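Local coordinates for PG_0823 protein (Porphyromonas gingivalis, PDB 2FSW) that probably binds DNA as a dimeric winged helix-turn-helix transcriptional regulator of the HxlR type, at residues I31-R40 with E82-L93. Sequence-based numbering, arbitrary orientation. Where two conformers were deposited one is given.
Sequences IFQINRRIIR and EYSLTPLGEKVL
Leu-85 pushes its forked end into the angle between helix 27-34 and the turn that follows it. Its CD1 and CD2 both lie 3.9 Å from Ile-31 CG2, and the two side chains cross at about a right angle, while CD2 also meets Ile-34 CG2 at 3.8 Å. In both isoleucines CG2 stands anti to the backbone N, which turns this methyl toward strand 80-85 and its continuation. Ile-31 then reaches on with CD1 to Val-92 CG1, whereas Ile-34 CG2 rests on the backbone of Ser-84 and Leu-85. At the outer margin Leu-93 CD1 sits 3.6 Å above the guanidinium plane of Arg-36, over its centre; the carboxylate of Glu-90 is near that group but beyond salt-bridge range.

Past the type II' turn 34-37 the chain pairs antiparallel with strand 80-85. Ile-39 and Tyr-83 form a hydrogen-bonded pair, Ile-39 N to Tyr-83 O at 3.0 Å and Tyr-83 N to Ile-39 O at 2.9 Å, the latter nearly straight at 170°. Ile-38 lays CG2 against the Glu-82 side chain and CD1 against Ser-84 CB. Beyond the pair, one water donates to Asn-35 O and Arg-37 O and accepts from Leu-85 N, bridging the turn after the helix to the end of strand 80-85. Arg-37 folds back instead, gripping Gln-33 O side-on through NE and NH2 (2.6 Å from NH2), with Ile-39 CD1 over one guanidinium face, offset toward its rim.

Within the chain, strand 39-40 forms one edge of the small antiparallel sheet of the winged-helix fold, with strand 69-74 beyond 80-85. Aliphatic branches join the helix to strand 80-85 and to the turn leading into helix 93-106, whereas two backbone bonds and one water serve main-chain polar groups of Ile-39, Tyr-83, Leu-85, Asn-35 and Arg-37; the Arg-37 grip probably also offsets the carbonyl dipoles at the helix's C-terminal end.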
loop_
_atom_site.group_PDB
_atom_site.type_symbol
_atom_site.label_atom_id
_atom_site.label_comp_id
_atom_site.label_asym_id
_atom_site.label_seq_id
_atom_site.Cartn_x
_atom_site.Cartn_y
_atom_site.Cartn_z
ATOM N N ILE B 31 0.091 11.413 -0.541
ATOM C CA ILE B 31 -1.339 11.687 -0.579
ATOM C C ILE B 31 -1.823 12.019 0.837
ATOM O O ILE B 31 -2.555 12.992 1.021
ATOM C CB ILE B 31 -2.154 10.516 -1.247
ATOM C CG1 ILE B 31 -1.760 10.387 -2.731
ATOM C CG2 ILE B 31 -3.657 10.752 -1.132
ATOM C CD1 ILE B 31 -2.325 9.166 -3.451
ATOM N N PHE B 32 -1.367 11.241 1.825
ATOM C CA PHE B 32 -1.623 11.533 3.245
ATOM C C PHE B 32 -1.234 12.966 3.623
ATOM O O PHE B 32 -2.022 13.692 4.237
ATOM C CB PHE B 32 -0.919 10.507 4.160
ATOM C CG PHE B 32 -1.118 10.758 5.648
ATOM C CD1 PHE B 32 -2.406 10.818 6.204
ATOM C CD2 PHE B 32 -0.021 10.897 6.496
ATOM C CE1 PHE B 32 -2.601 11.027 7.571
ATOM C CE2 PHE B 32 -0.199 11.108 7.870
ATOM C CZ PHE B 32 -1.489 11.179 8.409
ATOM N N GLN B 33 -0.031 13.381 3.232
ATOM C CA GLN B 33 0.470 14.713 3.578
ATOM C C GLN B 33 -0.258 15.861 2.865
ATOM O O GLN B 33 -0.634 16.852 3.501
ATOM C CB GLN B 33 2.003 14.803 3.434
ATOM C CG GLN B 33 2.746 14.163 4.610
ATOM C CD GLN B 33 2.372 14.792 5.959
ATOM O OE1 GLN B 33 1.971 15.961 6.034
ATOM N NE2 GLN B 33 2.496 14.016 7.022
ATOM N N ILE B 34 -0.473 15.722 1.560
ATOM C CA ILE B 34 -1.307 16.694 0.847
ATOM C C ILE B 34 -2.687 16.809 1.521
ATOM O O ILE B 34 -3.085 17.906 1.930
ATOM C CB ILE B 34 -1.445 16.374 -0.658
ATOM C CG1 ILE B 34 -0.069 16.406 -1.350
ATOM C CG2 ILE B 34 -2.385 17.377 -1.323
ATOM C CD1 ILE B 34 -0.057 15.715 -2.734
ATOM N N ASN B 35 -3.392 15.682 1.657
ATOM C CA ASN B 35 -4.686 15.640 2.331
ATOM C C ASN B 35 -5.677 16.610 1.656
ATOM O O ASN B 35 -5.808 16.623 0.431
ATOM C CB ASN B 35 -4.518 15.933 3.838
ATOM C CG ASN B 35 -5.333 14.986 4.728
ATOM O OD1 ASN B 35 -4.814 13.966 5.230
ATOM N ND2 ASN B 35 -6.603 15.322 4.939
ATOM N N ARG B 36 -6.339 17.437 2.459
ATOM C CA ARG B 36 -7.420 18.297 1.988
ATOM C C ARG B 36 -7.014 19.754 1.941
ATOM O O ARG B 36 -7.847 20.648 2.088
ATOM C CB ARG B 36 -8.638 18.137 2.887
ATOM C CG ARG B 36 -9.259 16.777 2.796
ATOM C CD ARG B 36 -10.395 16.642 3.781
ATOM N NE ARG B 36 -10.596 15.235 4.088
ATOM C CZ ARG B 36 -11.359 14.416 3.377
ATOM N NH1 ARG B 36 -12.018 14.878 2.315
ATOM N NH2 ARG B 36 -11.457 13.139 3.733
ATOM N N ARG B 37 -5.728 19.987 1.738
ATOM C CA ARG B 37 -5.204 21.331 1.704
ATOM C C ARG B 37 -4.263 21.534 0.526
ATOM O O ARG B 37 -4.033 20.624 -0.269
ATOM C CB ARG B 37 -4.540 21.700 3.046
ATOM C CG ARG B 37 -3.591 20.680 3.640
ATOM C CD ARG B 37 -2.206 20.746 3.037
ATOM N NE ARG B 37 -1.361 19.683 3.587
ATOM C CZ ARG B 37 -0.525 19.836 4.615
ATOM N NH1 ARG B 37 -0.395 21.014 5.211
ATOM N NH2 ARG B 37 0.192 18.806 5.049
ATOM N N ILE B 38 -3.765 22.756 0.411
ATOM C CA ILE B 38 -2.797 23.131 -0.601
ATOM C C ILE B 38 -1.441 23.150 0.078
ATOM O O ILE B 38 -1.258 23.782 1.130
ATOM C CB ILE B 38 -3.082 24.544 -1.162
ATOM C CG1 ILE B 38 -4.588 24.756 -1.426
ATOM C CG2 ILE B 38 -2.193 24.844 -2.372
ATOM C CD1 ILE B 38 -5.154 24.042 -2.643
ATOM N N ILE B 39 -0.486 22.461 -0.530
ATOM C CA ILE B 39 0.845 22.370 0.040
ATOM C C ILE B 39 1.908 22.675 -1.006
ATOM O O ILE B 39 1.880 22.134 -2.125
ATOM C CB ILE B 39 1.075 20.996 0.748
ATOM C CG1 ILE B 39 2.396 20.988 1.533
ATOM C CG2 ILE B 39 0.971 19.828 -0.250
ATOM C CD1 ILE B 39 2.494 19.872 2.584
ATOM N N ARG B 40 2.820 23.578 -0.643
ATOM C CA ARG B 40 4.004 23.882 -1.441
ATOM C C ARG B 40 4.929 22.677 -1.469
ATOM O O ARG B 40 5.009 21.939 -0.490
ATOM C CB ARG B 40 4.760 25.075 -0.852
ATOM C CG ARG B 40 4.589 26.388 -1.612
ATOM C CD ARG B 40 5.884 27.210 -1.598
ATOM N NE ARG B 40 6.987 26.506 -2.265
ATOM C CZ ARG B 40 8.004 25.921 -1.641
ATOM N NH1 ARG B 40 8.096 25.961 -0.318
ATOM N NH2 ARG B 40 8.935 25.297 -2.346
ATOM N N GLU B 82 2.469 24.509 -6.148
ATOM C CA GLU B 82 1.520 24.069 -5.138
ATOM C C GLU B 82 0.811 22.823 -5.632
ATOM O O GLU B 82 0.494 22.718 -6.821
ATOM C CB GLU B 82 0.514 25.173 -4.811
ATOM C CG GLU B 82 1.064 26.171 -3.814
ATOM C CD GLU B 82 0.169 27.372 -3.553
ATOM O OE1 GLU B 82 -0.989 27.409 -4.029
ATOM O OE2 GLU B 82 0.645 28.290 -2.847
ATOM N N TYR B 83 0.599 21.880 -4.711
ATOM C CA TYR B 83 -0.118 20.643 -4.998
ATOM C C TYR B 83 -1.363 20.491 -4.132
ATOM O O TYR B 83 -1.371 20.859 -2.955
ATOM C CB TYR B 83 0.801 19.430 -4.805
ATOM C CG TYR B 83 1.919 19.342 -5.817
ATOM C CD1 TYR B 83 1.717 18.729 -7.054
ATOM C CD2 TYR B 83 3.190 19.870 -5.539
ATOM C CE1 TYR B 83 2.747 18.645 -7.991
ATOM C CE2 TYR B 83 4.217 19.792 -6.464
ATOM C CZ TYR B 83 3.995 19.174 -7.690
ATOM O OH TYR B 83 5.023 19.092 -8.624
ATOM N N SER B 84 -2.416 19.951 -4.733
ATOM C CA SER B 84 -3.628 19.568 -4.004
ATOM C C SER B 84 -4.175 18.281 -4.586
ATOM O O SER B 84 -3.763 17.865 -5.673
ATOM C CB SER B 84 -4.687 20.663 -4.080
ATOM O OG SER B 84 -4.953 21.002 -5.426
ATOM N N LEU B 85 -5.099 17.651 -3.870
ATOM C CA LEU B 85 -5.705 16.431 -4.373
ATOM C C LEU B 85 -6.824 16.767 -5.346
ATOM O O LEU B 85 -7.590 17.715 -5.119
ATOM C CB LEU B 85 -6.249 15.535 -3.228
ATOM C CG LEU B 85 -5.273 14.903 -2.214
ATOM C CD1 LEU B 85 -5.984 13.870 -1.332
ATOM C CD2 LEU B 85 -4.020 14.281 -2.868
ATOM N N THR B 86 -6.909 15.978 -6.419
ATOM C CA THR B 86 -8.094 15.929 -7.274
ATOM C C THR B 86 -9.250 15.205 -6.561
ATOM O O THR B 86 -9.046 14.596 -5.506
ATOM C CB THR B 86 -7.789 15.230 -8.625
ATOM O OG1 THR B 86 -7.366 13.879 -8.400
ATOM C CG2 THR B 86 -6.712 15.987 -9.408
ATOM N N PRO B 87 -10.486 15.312 -7.098
ATOM C CA PRO B 87 -11.580 14.497 -6.562
ATOM C C PRO B 87 -11.286 12.989 -6.579
ATOM O O PRO B 87 -11.709 12.272 -5.666
ATOM C CB PRO B 87 -12.770 14.861 -7.466
ATOM C CG PRO B 87 -12.442 16.288 -7.933
ATOM C CD PRO B 87 -10.957 16.241 -8.152
ATOM N N LEU B 88 -10.553 12.520 -7.591
ATOM C CA LEU B 88 -10.084 11.127 -7.611
ATOM C C LEU B 88 -9.114 10.844 -6.454
ATOM O O LEU B 88 -9.291 9.874 -5.714
ATOM C CB LEU B 88 -9.430 10.786 -8.962
ATOM C CG LEU B 88 -8.988 9.319 -9.147
ATOM C CD1 LEU B 88 -10.156 8.352 -9.076
ATOM C CD2 LEU B 88 -8.260 9.187 -10.495
ATOM N N GLY B 89 -8.109 11.706 -6.293
ATOM C CA GLY B 89 -7.120 11.565 -5.223
ATOM C C GLY B 89 -7.777 11.606 -3.859
ATOM O O GLY B 89 -7.324 10.947 -2.912
ATOM N N GLU B 90 -8.858 12.374 -3.755
ATOM C CA GLU B 90 -9.598 12.435 -2.504
ATOM C C GLU B 90 -10.235 11.073 -2.159
ATOM O O GLU B 90 -10.447 10.783 -0.985
ATOM C CB GLU B 90 -10.629 13.581 -2.510
ATOM C CG GLU B 90 -10.040 15.002 -2.290
ATOM C CD GLU B 90 -11.077 16.137 -2.462
ATOM O OE1 GLU B 90 -10.753 17.172 -3.093
ATOM O OE2 GLU B 90 -12.223 16.014 -1.975
ATOM N N LYS B 91 -10.526 10.247 -3.174
ATOM C CA LYS B 91 -11.069 8.890 -2.959
ATOM C C LYS B 91 -10.064 7.897 -2.360
ATOM O O LYS B 91 -10.442 6.767 -1.983
ATOM C CB LYS B 91 -11.633 8.283 -4.253
ATOM C CG LYS B 91 -12.675 9.126 -4.968
ATOM C CD LYS B 91 -14.001 9.026 -4.273
ATOM C CE LYS B 91 -15.087 9.648 -5.107
ATOM N NZ LYS B 91 -15.394 8.765 -6.264
ATOM N N VAL B 92 -8.797 8.296 -2.319
ATOM C CA VAL B 92 -7.733 7.499 -1.665
ATOM C C VAL B 92 -7.693 7.708 -0.143
ATOM O O VAL B 92 -7.259 6.830 0.590
ATOM C CB VAL B 92 -6.341 7.822 -2.286
ATOM C CG1 VAL B 92 -5.246 6.941 -1.702
ATOM C CG2 VAL B 92 -6.404 7.672 -3.782
ATOM N N LEU B 93 -8.169 8.856 0.334
ATOM C CA LEU B 93 -8.154 9.147 1.780
ATOM C C LEU B 93 -8.824 8.107 2.691
ATOM O O LEU B 93 -8.313 7.860 3.774
ATOM C CB LEU B 93 -8.658 10.576 2.076
ATOM C CG LEU B 93 -7.759 11.693 1.492
ATOM C CD1 LEU B 93 -8.434 13.072 1.650
ATOM C CD2 LEU B 93 -6.329 11.719 2.066
HETATM O O HOH W 1 -5.853 18.769 -1.183
#